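Local coordinates for protein endonuclease and methylase LlaGI (Lactococcus lactis, PDB 5FFJ) that recognises a specific DNA sequence and probably methylates adenine within it, and in its intact form probably cuts DNA with the help of a helicase-like ATPase, at residues Asp711-Ser716 against Leu1010-Ile1016; Gly742-Val748 against Ile788-Ile793; Tyr1323-Ile1329 against Ile1378-Leu1383. Residues are numbered along the deposited sequence.

Interaction 1: residues Asp711-Ser716 against Leu1010-Ile1016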
ATOM      1  N   ASP A 711      24.983   5.173   2.295  1.00 74.01           N
ATOM      2  CA  ASP A 711      26.379   5.526   2.519  1.00 82.26           C
ATOM      3  C   ASP A 711      27.314   4.398   2.099  1.00 74.95           C
ATOM      4  O   ASP A 711      28.419   4.648   1.616  1.00 80.22           O
ATOM      5  CB  ASP A 711      26.619   5.867   3.994  1.00 74.60           C
ATOM      6  CG  ASP A 711      26.239   7.297   4.335  1.00 86.72           C
ATOM      7  OD1 ASP A 711      25.430   7.896   3.596  1.00 82.60           O
ATOM      8  OD2 ASP A 711      26.751   7.820   5.347  1.00 93.22           O
ATOM      9  N   PHE A 712      26.868   3.160   2.282  1.00 63.03           N
ATOM     10  CA  PHE A 712      27.730   2.008   2.049  1.00 67.30           C
ATOM     11  C   PHE A 712      28.182   1.906   0.595  1.00 82.78           C
ATOM     12  O   PHE A 712      29.353   1.630   0.329  1.00 90.62           O
ATOM     13  CB  PHE A 712      27.029   0.709   2.455  1.00 71.61           C
ATOM     14  CG  PHE A 712      27.876  -0.518   2.254  1.00 70.14           C
ATOM     15  CD1 PHE A 712      28.750  -0.943   3.241  1.00 66.44           C
ATOM     16  CD2 PHE A 712      27.805  -1.238   1.074  1.00 68.26           C
ATOM     17  CE1 PHE A 712      29.534  -2.069   3.055  1.00 76.05           C
ATOM     18  CE2 PHE A 712      28.585  -2.363   0.883  1.00 72.30           C
ATOM     19  CZ  PHE A 712      29.450  -2.778   1.875  1.00 77.92           C
ATOM     20  N   ILE A 713      27.264   2.121  -0.345  1.00 79.08           N
ATOM     21  CA  ILE A 713      27.600   1.959  -1.756  1.00 86.70           C
ATOM     22  C   ILE A 713      28.358   3.168  -2.294  1.00 88.24           C
ATOM     23  O   ILE A 713      29.135   3.041  -3.234  1.00105.47           O
ATOM     24  CB  ILE A 713      26.349   1.713  -2.634  1.00 90.64           C
ATOM     25  CG1 ILE A 713      25.391   2.907  -2.610  1.00 86.82           C
ATOM     26  CG2 ILE A 713      25.632   0.460  -2.181  1.00 93.56           C
ATOM     27  CD1 ILE A 713      24.393   2.879  -3.745  1.00 86.40           C
ATOM     28  N   VAL A 714      28.130   4.338  -1.704  1.00 81.31           N
ATOM     29  CA  VAL A 714      28.856   5.540  -2.103  1.00 84.68           C
ATOM     30  C   VAL A 714      30.351   5.350  -1.867  1.00 82.97           C
ATOM     31  O   VAL A 714      31.158   5.537  -2.779  1.00 83.75           O
ATOM     32  CB  VAL A 714      28.359   6.780  -1.339  1.00 80.68           C
ATOM     33  CG1 VAL A 714      29.282   7.968  -1.579  1.00 83.51           C
ATOM     34  CG2 VAL A 714      26.938   7.127  -1.759  1.00 78.05           C
ATOM     35  N   HIS A 715      30.714   4.993  -0.637  1.00 85.93           N
ATOM     36  CA  HIS A 715      32.088   4.631  -0.316  1.00 84.88           C
ATOM     37  C   HIS A 715      32.568   3.506  -1.226  1.00 89.86           C
ATOM     38  O   HIS A 715      33.691   3.534  -1.730  1.00 93.52           O
ATOM     39  CB  HIS A 715      32.208   4.183   1.140  1.00 83.35           C
ATOM     40  CG  HIS A 715      32.054   5.287   2.140  1.00 96.95           C
ATOM     41  ND1 HIS A 715      32.798   5.347   3.298  1.00 99.61           N
ATOM     42  CD2 HIS A 715      31.229   6.361   2.168  1.00 95.21           C
ATOM     43  CE1 HIS A 715      32.448   6.416   3.991  1.00104.08           C
ATOM     44  NE2 HIS A 715      31.497   7.048   3.327  1.00 93.31           N
ATOM     45  N   SER A 716      31.704   2.516  -1.419  1.00 86.88           N
ATOM     46  CA  SER A 716      32.024   1.352  -2.235  1.00 89.40           C
ATOM     47  C   SER A 716      32.227   1.735  -3.698  1.00 87.20           C
ATOM     48  O   SER A 716      33.117   1.213  -4.370  1.00 90.68           O
ATOM     49  CB  SER A 716      30.914   0.309  -2.113  1.00 90.33           C
ATOM     50  OG  SER A 716      30.656   0.005  -0.753  1.00 74.73           O
ATOM     51  N   LEU A1010      26.840  -2.084   8.579  1.00 77.80           N
ATOM     52  CA  LEU A1010      26.927  -1.119   7.486  1.00 88.38           C
ATOM     53  C   LEU A1010      27.482   0.219   7.964  1.00 92.97           C
ATOM     54  O   LEU A1010      28.127   0.944   7.204  1.00 82.89           O
ATOM     55  CB  LEU A1010      25.553  -0.921   6.841  1.00 85.80           C
ATOM     56  CG  LEU A1010      25.217  -1.801   5.633  1.00 70.73           C
ATOM     57  CD1 LEU A1010      25.754  -3.216   5.797  1.00 68.71           C
ATOM     58  CD2 LEU A1010      23.709  -1.832   5.414  1.00 67.93           C
ATOM     59  N   ARG A1011      27.215   0.550   9.223  1.00 92.95           N
ATOM     60  CA  ARG A1011      27.847   1.697   9.857  1.00 91.47           C
ATOM     61  C   ARG A1011      29.303   1.361  10.190  1.00 93.91           C
ATOM     62  O   ARG A1011      30.195   2.202  10.055  1.00 90.53           O
ATOM     63  CB  ARG A1011      27.088   2.097  11.127  1.00 84.14           C
ATOM     64  CG  ARG A1011      26.399   3.464  11.055  1.00 61.56           C
ATOM     65  CD  ARG A1011      25.235   3.608  12.047  1.00 81.13           C
ATOM     66  NE  ARG A1011      24.920   2.361  12.751  1.00 93.79           N
ATOM     67  CZ  ARG A1011      23.705   1.819  12.856  1.00 91.06           C
ATOM     68  NH1 ARG A1011      23.553   0.680  13.516  1.00 80.46           N
ATOM     69  NH2 ARG A1011      22.639   2.401  12.316  1.00 88.66           N
ATOM     70  N   ASP A1012      29.530   0.120  10.615  1.00 93.01           N
ATOM     71  CA  ASP A1012      30.857  -0.356  11.006  1.00 91.99           C
ATOM     72  C   ASP A1012      31.767  -0.457   9.780  1.00 83.34           C
ATOM     73  O   ASP A1012      32.854   0.125   9.751  1.00112.57           O
ATOM     74  CB  ASP A1012      30.733  -1.710  11.719  1.00 91.09           C
ATOM     75  CG  ASP A1012      32.070  -2.286  12.141  1.00106.42           C
ATOM     76  OD1 ASP A1012      33.054  -1.522  12.239  1.00126.45           O
ATOM     77  OD2 ASP A1012      32.134  -3.510  12.392  1.00100.23           O
ATOM     78  N   LYS A1013      31.307  -1.192   8.771  1.00 96.50           N
ATOM     79  CA  LYS A1013      32.009  -1.297   7.493  1.00 92.67           C
ATOM     80  C   LYS A1013      31.332  -0.392   6.476  1.00 94.89           C
ATOM     81  O   LYS A1013      30.223  -0.672   6.017  1.00102.23           O
ATOM     82  CB  LYS A1013      32.032  -2.742   6.984  1.00 95.42           C
ATOM     83  CG  LYS A1013      32.153  -3.787   8.078  1.00 99.09           C
ATOM     84  CD  LYS A1013      33.126  -4.886   7.702  1.00 94.11           C
ATOM     85  CE  LYS A1013      33.423  -5.765   8.900  1.00 86.41           C
ATOM     86  NZ  LYS A1013      34.239  -6.947   8.530  1.00 89.78           N
ATOM     87  N   GLU A1014      32.009   0.695   6.128  1.00 88.05           N
ATOM     88  CA  GLU A1014      31.435   1.708   5.255  1.00 83.85           C
ATOM     89  C   GLU A1014      31.597   1.331   3.788  1.00 79.87           C
ATOM     90  O   GLU A1014      30.952   1.914   2.922  1.00 81.68           O
ATOM     91  CB  GLU A1014      32.085   3.070   5.526  1.00102.21           C
ATOM     92  CG  GLU A1014      31.871   3.585   6.944  1.00102.76           C
ATOM     93  CD  GLU A1014      33.148   4.097   7.584  1.00113.32           C
ATOM     94  OE1 GLU A1014      33.623   3.463   8.551  1.00101.87           O
ATOM     95  OE2 GLU A1014      33.674   5.132   7.124  1.00111.46           O
ATOM     96  N   SER A1015      32.450   0.347   3.510  1.00 68.19           N
ATOM     97  CA  SER A1015      32.795   0.016   2.131  1.00 85.67           C
ATOM     98  C   SER A1015      33.013  -1.477   1.886  1.00 85.48           C
ATOM     99  O   SER A1015      33.152  -2.268   2.820  1.00 91.12           O
ATOM    100  CB  SER A1015      34.048   0.795   1.720  1.00 92.35           C
ATOM    101  OG  SER A1015      34.686   0.200   0.603  1.00 96.77           O
ATOM    102  N   ILE A1016      33.039  -1.837   0.606  1.00 78.78           N
ATOM    103  CA  ILE A1016      33.257  -3.212   0.164  1.00 86.69           C
ATOM    104  C   ILE A1016      34.725  -3.631   0.232  1.00 90.38           C
ATOM    105  O   ILE A1016      35.065  -4.772  -0.078  1.00 91.49           O
ATOM    106  CB  ILE A1016      32.745  -3.413  -1.281  1.00 91.25           C
ATOM    107  CG1 ILE A1016      33.359  -2.384  -2.240  1.00 81.25           C
ATOM    108  CG2 ILE A1016      31.222  -3.341  -1.311  1.00 90.83           C
ATOM    109  CD1 ILE A1016      34.358  -2.972  -3.195  1.00 92.53           C
TER

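Interaction 2: residues Gly742-Val748 against Ile788-Ile793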
ATOM      1  N   GLY A 742      13.964   9.478  -5.928  1.00 90.52           N
ATOM      2  CA  GLY A 742      13.039   9.546  -4.811  1.00 94.37           C
ATOM      3  C   GLY A 742      13.110  10.904  -4.141  1.00 82.73           C
ATOM      4  O   GLY A 742      12.593  11.889  -4.667  1.00 85.04           O
ATOM      5  N   THR A 743      13.762  10.955  -2.982  1.00103.82           N
ATOM      6  CA  THR A 743      13.963  12.206  -2.257  1.00104.53           C
ATOM      7  C   THR A 743      15.396  12.722  -2.414  1.00 98.42           C
ATOM      8  O   THR A 743      15.793  13.683  -1.754  1.00106.77           O
ATOM      9  CB  THR A 743      13.645  12.037  -0.755  1.00 79.97           C
ATOM     10  OG1 THR A 743      14.519  11.056  -0.183  1.00 98.80           O
ATOM     11  CG2 THR A 743      12.198  11.603  -0.563  1.00 79.85           C
ATOM     12  N   GLY A 744      16.170  12.079  -3.284  1.00 90.64           N
ATOM     13  CA  GLY A 744      17.530  12.507  -3.563  1.00 92.53           C
ATOM     14  C   GLY A 744      18.494  12.101  -2.461  1.00 86.58           C
ATOM     15  O   GLY A 744      19.589  12.657  -2.344  1.00 90.49           O
ATOM     16  N   THR A 745      18.076  11.134  -1.645  1.00 89.41           N
ATOM     17  CA  THR A 745      18.916  10.585  -0.573  1.00 86.34           C
ATOM     18  C   THR A 745      20.290  10.161  -1.086  1.00 82.69           C
ATOM     19  O   THR A 745      21.297  10.342  -0.402  1.00 89.42           O
ATOM     20  CB  THR A 745      18.249   9.355   0.116  1.00 89.78           C
ATOM     21  OG1 THR A 745      17.041   9.762   0.769  1.00109.63           O
ATOM     22  CG2 THR A 745      19.183   8.708   1.150  1.00 73.35           C
ATOM     23  N   PHE A 746      20.325   9.598  -2.289  1.00 88.83           N
ATOM     24  CA  PHE A 746      21.569   9.102  -2.871  1.00 89.33           C
ATOM     25  C   PHE A 746      22.434  10.227  -3.442  1.00 92.41           C
ATOM     26  O   PHE A 746      23.537   9.980  -3.927  1.00 97.50           O
ATOM     27  CB  PHE A 746      21.263   8.072  -3.958  1.00 91.02           C
ATOM     28  CG  PHE A 746      20.898   6.721  -3.423  1.00 88.22           C
ATOM     29  CD1 PHE A 746      21.882   5.773  -3.186  1.00 66.50           C
ATOM     30  CD2 PHE A 746      19.577   6.390  -3.161  1.00 87.60           C
ATOM     31  CE1 PHE A 746      21.560   4.524  -2.696  1.00 70.18           C
ATOM     32  CE2 PHE A 746      19.245   5.139  -2.671  1.00 82.67           C
ATOM     33  CZ  PHE A 746      20.240   4.205  -2.435  1.00 86.64           C
ATOM     34  N   ILE A 747      21.925  11.455  -3.381  1.00 97.23           N
ATOM     35  CA  ILE A 747      22.715  12.639  -3.706  1.00 93.61           C
ATOM     36  C   ILE A 747      23.088  13.362  -2.421  1.00 97.09           C
ATOM     37  O   ILE A 747      24.248  13.718  -2.217  1.00100.23           O
ATOM     38  CB  ILE A 747      21.957  13.610  -4.638  1.00 88.33           C
ATOM     39  CG1 ILE A 747      21.756  12.961  -6.009  1.00 78.02           C
ATOM     40  CG2 ILE A 747      22.722  14.939  -4.774  1.00 86.71           C
ATOM     41  CD1 ILE A 747      21.070  13.840  -7.031  1.00 93.92           C
ATOM     42  N   VAL A 748      22.086  13.586  -1.576  1.00 89.75           N
ATOM     43  CA  VAL A 748      22.276  14.225  -0.281  1.00 74.37           C
ATOM     44  C   VAL A 748      23.451  13.612   0.470  1.00 84.71           C
ATOM     45  O   VAL A 748      24.279  14.324   1.033  1.00 90.12           O
ATOM     46  CB  VAL A 748      21.003  14.110   0.579  1.00 78.03           C
ATOM     47  CG1 VAL A 748      21.282  14.501   2.027  1.00 82.34           C
ATOM     48  CG2 VAL A 748      19.892  14.969  -0.008  1.00 83.27           C
ATOM     49  N   ILE A 788      10.699  17.914  -3.410  1.00 83.93           N
ATOM     50  CA  ILE A 788      11.403  17.617  -2.173  1.00 90.31           C
ATOM     51  C   ILE A 788      12.848  17.213  -2.440  1.00 87.49           C
ATOM     52  O   ILE A 788      13.757  17.616  -1.716  1.00 90.66           O
ATOM     53  CB  ILE A 788      10.680  16.500  -1.396  1.00 86.10           C
ATOM     54  CG1 ILE A 788       9.323  17.012  -0.906  1.00 76.50           C
ATOM     55  CG2 ILE A 788      11.522  16.013  -0.217  1.00 80.25           C
ATOM     56  CD1 ILE A 788       8.412  15.935  -0.377  1.00 95.67           C
ATOM     57  N   ALA A 789      13.058  16.417  -3.483  1.00 85.92           N
ATOM     58  CA  ALA A 789      14.399  15.975  -3.840  1.00 92.31           C
ATOM     59  C   ALA A 789      15.268  17.155  -4.258  1.00 96.71           C
ATOM     60  O   ALA A 789      16.443  17.225  -3.899  1.00 88.50           O
ATOM     61  CB  ALA A 789      14.339  14.947  -4.953  1.00 96.45           C
ATOM     62  N   ALA A 790      14.687  18.077  -5.018  1.00 98.74           N
ATOM     63  CA  ALA A 790      15.405  19.269  -5.455  1.00 93.14           C
ATOM     64  C   ALA A 790      15.868  20.084  -4.253  1.00 88.45           C
ATOM     65  O   ALA A 790      17.061  20.331  -4.087  1.00 92.03           O
ATOM     66  CB  ALA A 790      14.530  20.118  -6.365  1.00100.59           C
ATOM     67  N   ILE A 791      14.915  20.485  -3.416  1.00 87.04           N
ATOM     68  CA  ILE A 791      15.206  21.285  -2.229  1.00 87.31           C
ATOM     69  C   ILE A 791      16.285  20.638  -1.365  1.00 92.25           C
ATOM     70  O   ILE A 791      17.279  21.275  -1.027  1.00 96.73           O
ATOM     71  CB  ILE A 791      13.944  21.493  -1.365  1.00 78.31           C
ATOM     72  CG1 ILE A 791      12.851  22.207  -2.166  1.00 87.66           C
ATOM     73  CG2 ILE A 791      14.282  22.297  -0.104  1.00 80.86           C
ATOM     74  CD1 ILE A 791      11.506  22.258  -1.465  1.00 87.18           C
ATOM     75  N   ASN A 792      16.078  19.373  -1.012  1.00 89.51           N
ATOM     76  CA  ASN A 792      16.991  18.657  -0.126  1.00 94.37           C
ATOM     77  C   ASN A 792      18.433  18.650  -0.623  1.00 96.89           C
ATOM     78  O   ASN A 792      19.369  18.597   0.174  1.00 94.54           O
ATOM     79  CB  ASN A 792      16.507  17.221   0.071  1.00101.34           C
ATOM     80  CG  ASN A 792      15.367  17.124   1.065  1.00100.88           C
ATOM     81  OD1 ASN A 792      15.536  16.614   2.173  1.00 84.32           O
ATOM     82  ND2 ASN A 792      14.201  17.629   0.680  1.00102.82           N
ATOM     83  N   ILE A 793      18.611  18.701  -1.939  1.00 95.14           N
ATOM     84  CA  ILE A 793      19.946  18.813  -2.518  1.00 98.29           C
ATOM     85  C   ILE A 793      20.376  20.277  -2.506  1.00 99.97           C
ATOM     86  O   ILE A 793      21.521  20.593  -2.181  1.00 96.66           O
ATOM     87  CB  ILE A 793      19.998  18.269  -3.960  1.00101.88           C
ATOM     88  CG1 ILE A 793      19.533  16.814  -4.003  1.00 98.62           C
ATOM     89  CG2 ILE A 793      21.416  18.357  -4.510  1.00 95.74           C
ATOM     90  CD1 ILE A 793      19.149  16.340  -5.389  1.00 93.75           C
TER

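Interaction 3: residues Tyr1323-Ile1329 against Ile1378-Leu1383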
ATOM      1  N   TYR A1323      -7.581 -27.051  22.382  1.00 52.45           N
ATOM      2  CA  TYR A1323      -8.496 -27.252  21.265  1.00 46.88           C
ATOM      3  C   TYR A1323      -9.550 -26.156  21.284  1.00 52.80           C
ATOM      4  O   TYR A1323      -9.811 -25.503  20.275  1.00 54.87           O
ATOM      5  CB  TYR A1323      -9.152 -28.631  21.336  1.00 43.63           C
ATOM      6  CG  TYR A1323     -10.106 -28.909  20.195  1.00 43.64           C
ATOM      7  CD1 TYR A1323     -11.451 -28.578  20.292  1.00 40.30           C
ATOM      8  CD2 TYR A1323      -9.660 -29.500  19.019  1.00 45.25           C
ATOM      9  CE1 TYR A1323     -12.326 -28.829  19.250  1.00 39.90           C
ATOM     10  CE2 TYR A1323     -10.528 -29.755  17.973  1.00 38.62           C
ATOM     11  CZ  TYR A1323     -11.858 -29.417  18.093  1.00 50.84           C
ATOM     12  OH  TYR A1323     -12.726 -29.667  17.055  1.00 53.64           O
ATOM     13  N   ASN A1324     -10.157 -25.971  22.450  1.00 54.59           N
ATOM     14  CA  ASN A1324     -11.063 -24.858  22.681  1.00 56.63           C
ATOM     15  C   ASN A1324     -11.162 -24.600  24.178  1.00 60.80           C
ATOM     16  O   ASN A1324     -10.406 -25.175  24.961  1.00 61.67           O
ATOM     17  CB  ASN A1324     -12.442 -25.138  22.080  1.00 55.90           C
ATOM     18  CG  ASN A1324     -13.050 -26.435  22.579  1.00 67.57           C
ATOM     19  OD1 ASN A1324     -12.484 -27.114  23.435  1.00 68.62           O
ATOM     20  ND2 ASN A1324     -14.215 -26.781  22.046  1.00 65.32           N
ATOM     21  N   GLU A1325     -12.097 -23.748  24.581  1.00 61.44           N
ATOM     22  CA  GLU A1325     -12.236 -23.406  25.991  1.00 75.03           C
ATOM     23  C   GLU A1325     -12.858 -24.546  26.799  1.00 74.87           C
ATOM     24  O   GLU A1325     -13.085 -24.410  28.001  1.00 82.91           O
ATOM     25  CB  GLU A1325     -13.068 -22.132  26.140  1.00 81.01           C
ATOM     26  CG  GLU A1325     -12.381 -20.898  25.574  1.00 83.70           C
ATOM     27  CD  GLU A1325     -13.247 -19.656  25.656  1.00124.37           C
ATOM     28  OE1 GLU A1325     -14.439 -19.784  26.009  1.00131.09           O
ATOM     29  OE2 GLU A1325     -12.734 -18.553  25.371  1.00142.68           O
ATOM     30  N   SER A1326     -13.122 -25.669  26.134  1.00 61.62           N
ATOM     31  CA  SER A1326     -13.623 -26.868  26.800  1.00 58.58           C
ATOM     32  C   SER A1326     -12.570 -27.974  26.817  1.00 60.66           C
ATOM     33  O   SER A1326     -12.287 -28.558  27.864  1.00 80.14           O
ATOM     34  CB  SER A1326     -14.893 -27.374  26.112  1.00 63.08           C
ATOM     35  OG  SER A1326     -15.929 -26.413  26.184  1.00 74.14           O
ATOM     36  N   ILE A1327     -11.993 -28.250  25.650  1.00 56.51           N
ATOM     37  CA  ILE A1327     -11.068 -29.368  25.486  1.00 52.50           C
ATOM     38  C   ILE A1327      -9.611 -28.908  25.423  1.00 47.59           C
ATOM     39  O   ILE A1327      -9.301 -27.882  24.817  1.00 61.22           O
ATOM     40  CB  ILE A1327     -11.387 -30.175  24.207  1.00 60.05           C
ATOM     41  CG1 ILE A1327     -12.877 -30.535  24.159  1.00 57.81           C
ATOM     42  CG2 ILE A1327     -10.522 -31.437  24.140  1.00 52.46           C
ATOM     43  CD1 ILE A1327     -13.321 -31.169  22.860  1.00 52.73           C
ATOM     44  N   THR A1328      -8.730 -29.678  26.058  1.00 46.56           N
ATOM     45  CA  THR A1328      -7.288 -29.452  25.981  1.00 48.60           C
ATOM     46  C   THR A1328      -6.557 -30.788  25.854  1.00 51.89           C
ATOM     47  O   THR A1328      -7.050 -31.823  26.310  1.00 53.26           O
ATOM     48  CB  THR A1328      -6.746 -28.699  27.216  1.00 49.47           C
ATOM     49  OG1 THR A1328      -6.723 -29.578  28.348  1.00 72.86           O
ATOM     50  CG2 THR A1328      -7.605 -27.483  27.533  1.00 55.26           C
ATOM     51  N   ILE A1329      -5.381 -30.754  25.237  1.00 47.98           N
ATOM     52  CA  ILE A1329      -4.571 -31.946  25.021  1.00 49.67           C
ATOM     53  C   ILE A1329      -3.223 -31.762  25.704  1.00 53.00           C
ATOM     54  O   ILE A1329      -2.544 -30.767  25.467  1.00 45.63           O
ATOM     55  CB  ILE A1329      -4.359 -32.225  23.517  1.00 51.14           C
ATOM     56  CG1 ILE A1329      -5.703 -32.313  22.791  1.00 45.09           C
ATOM     57  CG2 ILE A1329      -3.574 -33.510  23.314  1.00 57.95           C
ATOM     58  CD1 ILE A1329      -6.226 -30.985  22.289  1.00 48.91           C
ATOM     59  N   ILE A1378     -12.040 -33.268  13.729  1.00 49.94           N
ATOM     60  CA  ILE A1378     -10.835 -32.450  13.813  1.00 43.44           C
ATOM     61  C   ILE A1378     -10.018 -32.842  15.037  1.00 39.40           C
ATOM     62  O   ILE A1378      -8.788 -32.880  14.981  1.00 41.41           O
ATOM     63  CB  ILE A1378     -11.161 -30.943  13.874  1.00 37.37           C
ATOM     64  CG1 ILE A1378     -12.189 -30.574  12.799  1.00 37.11           C
ATOM     65  CG2 ILE A1378      -9.892 -30.128  13.687  1.00 33.22           C
ATOM     66  CD1 ILE A1378     -12.596 -29.113  12.800  1.00 37.94           C
ATOM     67  N   LEU A1379     -10.705 -33.140  16.135  1.00 48.78           N
ATOM     68  CA  LEU A1379     -10.038 -33.603  17.346  1.00 42.91           C
ATOM     69  C   LEU A1379      -9.375 -34.954  17.087  1.00 42.34           C
ATOM     70  O   LEU A1379      -8.220 -35.163  17.456  1.00 43.75           O
ATOM     71  CB  LEU A1379     -11.027 -33.703  18.506  1.00 52.48           C
ATOM     72  CG  LEU A1379     -10.445 -34.015  19.887  1.00 45.75           C
ATOM     73  CD1 LEU A1379      -9.415 -32.974  20.309  1.00 40.27           C
ATOM     74  CD2 LEU A1379     -11.567 -34.099  20.913  1.00 41.38           C
ATOM     75  N   ASN A1380     -10.108 -35.863  16.448  1.00 32.27           N
ATOM     76  CA  ASN A1380      -9.543 -37.141  16.024  1.00 46.02           C
ATOM     77  C   ASN A1380      -8.365 -36.945  15.079  1.00 44.99           C
ATOM     78  O   ASN A1380      -7.344 -37.623  15.190  1.00 46.04           O
ATOM     79  CB  ASN A1380     -10.603 -38.003  15.337  1.00 51.24           C
ATOM     80  CG  ASN A1380     -11.578 -38.628  16.313  1.00 40.12           C
ATOM     81  OD1 ASN A1380     -11.227 -38.941  17.450  1.00 51.76           O
ATOM     82  ND2 ASN A1380     -12.813 -38.817  15.867  1.00 38.26           N
ATOM     83  N   LEU A1381      -8.522 -36.014  14.143  1.00 43.80           N
ATOM     84  CA  LEU A1381      -7.488 -35.736  13.157  1.00 33.66           C
ATOM     85  C   LEU A1381      -6.208 -35.256  13.832  1.00 50.42           C
ATOM     86  O   LEU A1381      -5.124 -35.771  13.553  1.00 44.80           O
ATOM     87  CB  LEU A1381      -7.981 -34.694  12.152  1.00 43.90           C
ATOM     88  CG  LEU A1381      -6.943 -34.121  11.183  1.00 47.23           C
ATOM     89  CD1 LEU A1381      -6.331 -35.208  10.313  1.00 39.91           C
ATOM     90  CD2 LEU A1381      -7.575 -33.042  10.326  1.00 41.76           C
ATOM     91  N   LEU A1382      -6.341 -34.274  14.721  1.00 44.26           N
ATOM     92  CA  LEU A1382      -5.193 -33.726  15.435  1.00 44.60           C
ATOM     93  C   LEU A1382      -4.428 -34.824  16.157  1.00 46.33           C
ATOM     94  O   LEU A1382      -3.224 -34.990  15.960  1.00 46.84           O
ATOM     95  CB  LEU A1382      -5.639 -32.659  16.437  1.00 44.13           C
ATOM     96  CG  LEU A1382      -4.585 -32.229  17.462  1.00 52.75           C
ATOM     97  CD1 LEU A1382      -3.429 -31.515  16.781  1.00 58.57           C
ATOM     98  CD2 LEU A1382      -5.206 -31.357  18.534  1.00 48.95           C
ATOM     99  N   LEU A1383      -5.139 -35.566  16.998  1.00 51.50           N
ATOM    100  CA  LEU A1383      -4.537 -36.635  17.780  1.00 58.92           C
ATOM    101  C   LEU A1383      -3.813 -37.630  16.879  1.00 47.60           C
ATOM    102  O   LEU A1383      -2.691 -38.038  17.175  1.00 59.64           O
ATOM    103  CB  LEU A1383      -5.605 -37.357  18.607  1.00 56.00           C
ATOM    104  CG  LEU A1383      -6.281 -36.542  19.714  1.00 44.67           C
ATOM    105  CD1 LEU A1383      -7.362 -37.367  20.401  1.00 60.42           C
ATOM    106  CD2 LEU A1383      -5.268 -36.047  20.734  1.00 52.65           C
TER

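Interaction 1: residues Asp711-Ser716 against Leu1010-Ile1016
The ring of Phe712 lies against the turn that follows helix 1003-1012, overlapping backbone as much as side chains. Its CD1 sits 3.2 Å from Lys1013 O, which meets the ring at its edge, and 4.4 Å from Leu1010 CG, while CE2 reaches 3.6 Å from Ile1016 CG2. A large flat residue suits this place because the t rotamer carries it from the helix flank into the gap between Leu1010 and Ile1016. At Lys1013 the chain leaves helical geometry, and the following backbone runs close to helix 707-725. Glu1014 O receives a CA-H...O contact from Phe712 CA at 3.3 Å and lies 3.1 Å from His715 CB. The imidazole packs on the same residue, with His715 ND1 3.3 Å from Glu1014 CB, and stacks elsewhere on Tyr753. Ser716 is small enough to let Ile1016 approach: Ser716 OG makes a very short hydrogen bond of 2.3 Å to Phe712 O, one turn back, and accepts a weak one of 3.3 Å from Ile1016 N. Ser1015 OG is hydrogen-bonded to Leu1017 N and Asp719 OD2. On the sheet side, Phe712 touches Ile979, and Leu1010 touches Phe948, on the neighbouring strands 977-984 and 944-951. Two helices thus share one face of a Rossmann-like sheet, as expected of the catalytic domain of an N6-adenine methyltransferase.

Interaction 2: residues Gly742-Val748 against Ile788-Ile793
Close backbone packing brings the glycine-rich turn against helix 783-797. Gly742 O lies 3.5 Å from Ala789 CB, and Thr743 O receives a CA-H...O contact from Ala789 CA at 3.4 Å. Alanine's single methyl permits this approach, in which the CA atoms of Thr743 and Ala789 are 4.1 Å apart. Gly744 has positive phi, and a CB there would fall tightly against Ile793 CD1, so glycine fits both the bend and the crowding. Apolar contacts continue the interface one turn on: Ile747 CD1 meets Ile793 CD1 at 3.6 Å, and the branched Val748 places CG2 4.4 Å from Ile793 CG1. Val748 CG2 also lies 3.7 Å from the backbone Asn792 O. None of the hydrogen bonds joins the two segments; those within them shape each side. Gly744, at the N-cap position, offers its O to Ile747 N and Val748 N, both at 2.8 Å; the hydroxyls Thr743 OG1 and Thr745 OG1 pair at 3.0 Å, and Asn792 ND2 reaches back to Ile788 O in a very short 2.4 Å bond. The Gly742-Thr743-Gly744 turn matches methyltransferase motif I, which in relatives binds S-adenosylmethionine. It joins strand 736-738 to helix 745-760, whose other flank meets helix 707-725 through Phe746 on Val710, while Phe810 touches Ile747 and Ile793, and helix 676-692 adjoins Ile788 and Asn792.

Interaction 3: residues Tyr1323-Ile1329 against Ile1378-Leu1383
A tight beta hairpin of the specificity domain, its turn stabilised by an Asx motif, packs on the start of the long helix 1377-1398. Asn1324 OD1 accepts from Ile1327 N at 2.5 Å, and Asn1324 N is hydrogen-bonded to Ile1327 O at 3.2 Å, so asparagine closes the turn with side chain and backbone alike. The contact itself is hydrophobic. Tyr1323 CD2 lies 3.7 Å from Leu1379 CD1, and Tyr1323 OH, 3.8 Å from Ile1378 CB, is hydrogen-bonded to Tyr1305 O. Leu1379 also meets Ile1327, CD2 to CD1 at 3.9 Å. Ile1329 uses CD1 against Leu1382 CD2 at 3.9 Å and CG2 against Leu1383 CD2 at 4.0 Å; strand isoleucines and helix leucines offer aliphatic surface, which suits a buried apolar contact. Strand 1327-1329 and helix 1378-1383 run nearly parallel, at 8°, with axes 11.3 Å apart. Strand 1327-1330 is the middle of a three-stranded antiparallel sheet, flanked by strands 1297-1300 and 1321-1322, while Leu1382 reaches on to Ile1347 of helix 1346-1353, which Leu1381, from another side, touches at Ile1350.

Interactions 1 and 2 belong to one methyltransferase domain, with centres 19 Å apart, and they touch where Ile713 CD1 packs 3.4 Å from Phe746 CE1. Helix 707-725 of interaction 1 and helix 745-760 of interaction 2 thus lie side by side, continuing a layer of helices from 783-797 to 1003-1012. Along the chain, interaction 2 is nested within the loop that interaction 1 closes. Interaction 3 comes later, in the specificity domain, with its centre 53 Å from interaction 1 and 58 Å from interaction 2. The separation fits a modular enzyme in which methyl transfer and sequence recognition probably rest on separately packed domains facing the same DNA.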